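Local coordinates for protein amidase, hydantoinase/carbamoylase family (Burkholderia vietnamiensis, PDB 5I4M) that probably hydrolyses N-carbamoyl-L-amino acids, as a two-zinc amidase of the peptidase M20 family, at residues G68-A72 against A73-V77; G417-V420 against L421-A424. One frame throughout, in Å; residues are numbered along the deposited sequence.

Contact 1. Residues G68-A72 against A73-V77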
loop_
_atom_site.group_PDB
_atom_site.type_symbol
_atom_site.label_atom_id
_atom_site.label_comp_id
_atom_site.label_asym_id
_atom_site.label_seq_id
_atom_site.Cartn_x
_atom_site.Cartn_y
_atom_site.Cartn_z
ATOM N N GLY A 68 -30.963 -20.253 5.624
ATOM C CA GLY A 68 -31.479 -21.617 5.680
ATOM C C GLY A 68 -31.870 -22.041 7.086
ATOM O O GLY A 68 -32.920 -22.662 7.291
ATOM N N TRP A 69 -31.031 -21.713 8.073
ATOM C CA TRP A 69 -31.356 -22.026 9.460
ATOM C C TRP A 69 -32.613 -21.296 9.907
ATOM O O TRP A 69 -33.465 -21.868 10.599
ATOM C CB TRP A 69 -30.195 -21.644 10.376
ATOM C CG TRP A 69 -28.978 -22.508 10.254
ATOM C CD1 TRP A 69 -28.897 -23.747 9.677
ATOM C CD2 TRP A 69 -27.651 -22.180 10.697
ATOM N NE1 TRP A 69 -27.605 -24.218 9.752
ATOM C CE2 TRP A 69 -26.823 -23.277 10.378
ATOM C CE3 TRP A 69 -27.089 -21.077 11.345
ATOM C CZ2 TRP A 69 -25.467 -23.298 10.687
ATOM C CZ3 TRP A 69 -25.745 -21.099 11.652
ATOM C CH2 TRP A 69 -24.947 -22.206 11.321
ATOM N N ALA A 70 -32.736 -20.019 9.545
ATOM C CA ALA A 70 -33.907 -19.262 9.970
ATOM C C ALA A 70 -35.176 -19.847 9.379
ATOM O O ALA A 70 -36.200 -19.943 10.064
ATOM C CB ALA A 70 -33.764 -17.794 9.571
ATOM N N LYS A 71 -35.138 -20.232 8.098
ATOM C CA LYS A 71 -36.326 -20.830 7.498
ATOM C C LYS A 71 -36.685 -22.127 8.203
ATOM O O LYS A 71 -37.869 -22.417 8.427
ATOM C CB LYS A 71 -36.110 -21.069 6.005
ATOM C CG LYS A 71 -36.222 -19.803 5.164
ATOM C CD LYS A 71 -35.930 -20.073 3.698
ATOM C CE LYS A 71 -35.982 -18.793 2.883
ATOM N NZ LYS A 71 -35.488 -19.025 1.500
ATOM N N ALA A 72 -35.675 -22.917 8.571
ATOM C CA ALA A 72 -35.939 -24.158 9.290
ATOM C C ALA A 72 -36.535 -23.889 10.661
ATOM O O ALA A 72 -37.218 -24.756 11.212
ATOM C CB ALA A 72 -34.656 -24.980 9.421
ATOM N N ALA A 73 -36.294 -22.708 11.222
ATOM C CA ALA A 73 -36.901 -22.322 12.486
ATOM C C ALA A 73 -38.230 -21.599 12.289
ATOM O O ALA A 73 -38.703 -20.929 13.214
ATOM C CB ALA A 73 -35.935 -21.454 13.297
ATOM N N GLY A 74 -38.831 -21.710 11.104
ATOM C CA GLY A 74 -40.149 -21.150 10.860
ATOM C C GLY A 74 -40.186 -19.681 10.492
ATOM O O GLY A 74 -41.252 -19.065 10.567
ATOM N N CYS A 75 -39.061 -19.093 10.097
ATOM C CA CYS A 75 -39.034 -17.695 9.698
ATOM C C CYS A 75 -39.375 -17.530 8.225
ATOM O O CYS A 75 -39.051 -18.379 7.389
ATOM C CB CYS A 75 -37.657 -17.081 9.949
ATOM S SG CYS A 75 -37.211 -16.986 11.669
ATOM N N THR A 76 -40.033 -16.415 7.917
ATOM C CA THR A 76 -40.172 -15.936 6.552
ATOM C C THR A 76 -39.087 -14.894 6.303
ATOM O O THR A 76 -38.729 -14.127 7.199
ATOM C CB THR A 76 -41.565 -15.347 6.304
ATOM O OG1 THR A 76 -41.852 -14.355 7.298
ATOM C CG2 THR A 76 -42.609 -16.440 6.401
ATOM N N VAL A 77 -38.534 -14.893 5.096
ATOM C CA VAL A 77 -37.332 -14.118 4.813
ATOM C C VAL A 77 -37.615 -13.143 3.678
ATOM O O VAL A 77 -38.207 -13.516 2.659
ATOM C CB VAL A 77 -36.141 -15.033 4.470
ATOM C CG1 VAL A 77 -34.882 -14.199 4.258
ATOM C CG2 VAL A 77 -35.925 -16.037 5.593
HETATM O O HOH W 1 -40.018 -20.827 7.013
#
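A local C-terminal cap joins Ala-70 and Lys-71 to Gly-74 and Cys-75 where helix 57-72 gives way to strand 76-79. Two amides reach the oxygen of Ala-70. Cys-75 N donates to Ala-70 O over 3.0 Å in a fairly straight bond, coming in tilted from the carbonyl plane, while Ala-73 N divides itself weakly between Ala-70 O and Trp-69 O. Cys-75 CB closes in on the same oxygen, 3.2 Å from Ala-70 O, as the chain turns round it. Gly-74 N gives its hydrogen to Lys-71 O at 2.9 Å, well above the carbonyl plane. The bond spanning five residues, from Cys-75 back to Ala-70, encloses the one spanning three, from Gly-74 to Lys-71, and Gly-74 sits at positive phi (84°): this is a Schellman motif with Gly-74 as its C-prime residue. A water stitches the two sides together a second time, donating to Lys-71 O and, over 2.7 Å, to Cys-75 O.

Apolar contacts flank the turn. Ala-70 CB meets Cys-75 CB at 4.0 Å. Further along, the Lys-71 chain passes Val-77 at about a right angle. With its CG beside the backbone N (chi1 -77°) and the rest extended, the lysine brings Lys-71 CG to 3.8 Å from Val-77 CG2 and carries CE past the same methyl. Ala-70 and Val-77 rest on Met-87 of strand 85-89, and Ala-73 and Cys-75 on Ile-127 of helix 117-132. Asn-131 ND2 of that helix hydrogen-bonds the carbonyl of Ala-73, and Arg-128 makes a cation-pi contact with Trp-69.

Contact 2. Residues G417-V420 against L421-A424; sequences GANV and LLHA
Ala-424 N donates to Val-420 O over 2.9 Å in a nearly straight bond (166° at the hydrogen), arriving nearly along the C=O axis. Two more backbone bonds of the same length precede it, Leu-421 N to Gly-417 O and Leu-422 N to Ala-418 O. CB atoms follow their amides to the same carbonyls, Leu-422 CB lying 3.3 Å from Ala-418 O and Ala-424 CB 3.3 Å from Val-420 O.

The fourth rung is slightly longer, 3.1 Å from His-423 N to Asn-419 O, and the histidine's own ring lies against that oxygen. Asn-419 O sits at the ring's edge, in its plane, with His-423 CD2 3.7 Å away. A chi1 of -84° directs the ring, and chi2 of -91° turns its plane about at right angles to the CA-CB-CG plane. Both amide atoms of the buried Asn-419 side chain and His-423 NE2 have partners outside the two segments: Asn-419 OD1 accepts from Val-27 N, Asn-419 ND2 bonds to Tyr-368 OH, and His-423 NE2 bonds to Ile-25 O.

Leu-421 and Leu-422 both carry CG anti to the backbone N (chi1 178° and 173°), yet they leave the helix at different points of its circumference. Leu-421 lies between strand 206-212, at Phe-208 and Leu-210, and Val-126 of helix 117-132; Leu-422 lies on Val-126 and Leu-130 of the same helix. Val-420 turns to helix 353-365, touching Val-359 and Ala-362.

The i to i+4 ladder is that of an alpha-helix. This one, helix 411-429, is buried here among two helices and strand 206-212, which carries the zinc ligand His-211, in the metal-binding domain of an M20-family enzyme.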
loop_
_atom_site.group_PDB
_atom_site.type_symbol
_atom_site.label_atom_id
_atom_site.label_comp_id
_atom_site.label_asym_id
_atom_site.label_seq_id
_atom_site.Cartn_x
_atom_site.Cartn_y
_atom_site.Cartn_z
ATOM N N GLY A 417 -25.123 -13.081 27.371
ATOM C CA GLY A 417 -25.615 -11.983 26.555
ATOM C C GLY A 417 -26.870 -12.356 25.796
ATOM O O GLY A 417 -27.769 -11.532 25.623
ATOM N N ALA A 418 -26.950 -13.612 25.339
ATOM C CA ALA A 418 -28.130 -14.078 24.616
ATOM C C ALA A 418 -29.337 -14.215 25.533
ATOM O O ALA A 418 -30.469 -13.988 25.094
ATOM C CB ALA A 418 -27.832 -15.413 23.921
ATOM N N ASN A 419 -29.129 -14.599 26.798
ATOM C CA ASN A 419 -30.239 -14.607 27.747
ATOM C C ASN A 419 -30.781 -13.200 27.972
ATOM O O ASN A 419 -32.000 -12.995 28.058
ATOM C CB ASN A 419 -29.796 -15.237 29.066
ATOM C CG ASN A 419 -29.906 -16.750 29.046
ATOM O OD1 ASN A 419 -30.789 -17.305 28.392
ATOM N ND2 ASN A 419 -29.014 -17.426 29.764
ATOM N N VAL A 420 -29.891 -12.215 28.060
ATOM C CA VAL A 420 -30.343 -10.843 28.274
ATOM C C VAL A 420 -31.076 -10.331 27.041
ATOM O O VAL A 420 -32.133 -9.695 27.143
ATOM C CB VAL A 420 -29.139 -9.961 28.650
ATOM C CG1 VAL A 420 -29.528 -8.489 28.645
ATOM C CG2 VAL A 420 -28.602 -10.388 30.018
ATOM N N LEU A 421 -30.534 -10.609 25.854
ATOM C CA LEU A 421 -31.224 -10.242 24.620
ATOM C C LEU A 421 -32.602 -10.889 24.558
ATOM O O LEU A 421 -33.598 -10.232 24.240
ATOM C CB LEU A 421 -30.389 -10.659 23.407
ATOM C CG LEU A 421 -31.038 -10.369 22.053
ATOM C CD1 LEU A 421 -31.095 -8.864 21.828
ATOM C CD2 LEU A 421 -30.303 -11.065 20.898
ATOM N N LEU A 422 -32.668 -12.188 24.856
ATOM C CA LEU A 422 -33.937 -12.911 24.862
ATOM C C LEU A 422 -34.979 -12.210 25.719
ATOM O O LEU A 422 -36.107 -11.968 25.273
ATOM C CB LEU A 422 -33.715 -14.340 25.367
ATOM C CG LEU A 422 -34.955 -15.204 25.612
ATOM C CD1 LEU A 422 -35.744 -15.395 24.317
ATOM C CD2 LEU A 422 -34.564 -16.563 26.218
ATOM N N HIS A 423 -34.628 -11.878 26.960
ATOM C CA HIS A 423 -35.650 -11.315 27.831
ATOM C C HIS A 423 -35.932 -9.850 27.549
ATOM O O HIS A 423 -37.081 -9.415 27.702
ATOM C CB HIS A 423 -35.283 -11.552 29.286
ATOM C CG HIS A 423 -35.713 -12.905 29.747
ATOM N ND1 HIS A 423 -36.943 -13.130 30.324
ATOM C CD2 HIS A 423 -35.137 -14.121 29.600
ATOM C CE1 HIS A 423 -37.077 -14.421 30.575
ATOM N NE2 HIS A 423 -35.995 -15.045 30.145
ATOM N N ALA A 424 -34.932 -9.080 27.128
ATOM C CA ALA A 424 -35.211 -7.708 26.723
ATOM C C ALA A 424 -36.149 -7.685 25.528
ATOM O O ALA A 424 -37.086 -6.878 25.476
ATOM C CB ALA A 424 -33.909 -6.977 26.402
#

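Contact 1 comes first along the chain, at the passage from helix 57-72 to strand 76-79, and contact 2 lies near the C-terminus, within helix 411-429. Their centres are 20 Å apart and their nearest atoms about 13 Å apart, so they do not touch directly. Helix 117-132 meets both, and so joins an early part of the zinc-bearing domain to its C-terminal part, chain regions more than 300 residues apart. Contact 1 lies away from the annotated sites and is partly buried, whereas contact 2 is buried, with the Leu-421 side chain about 14 Å from a bound zinc ion.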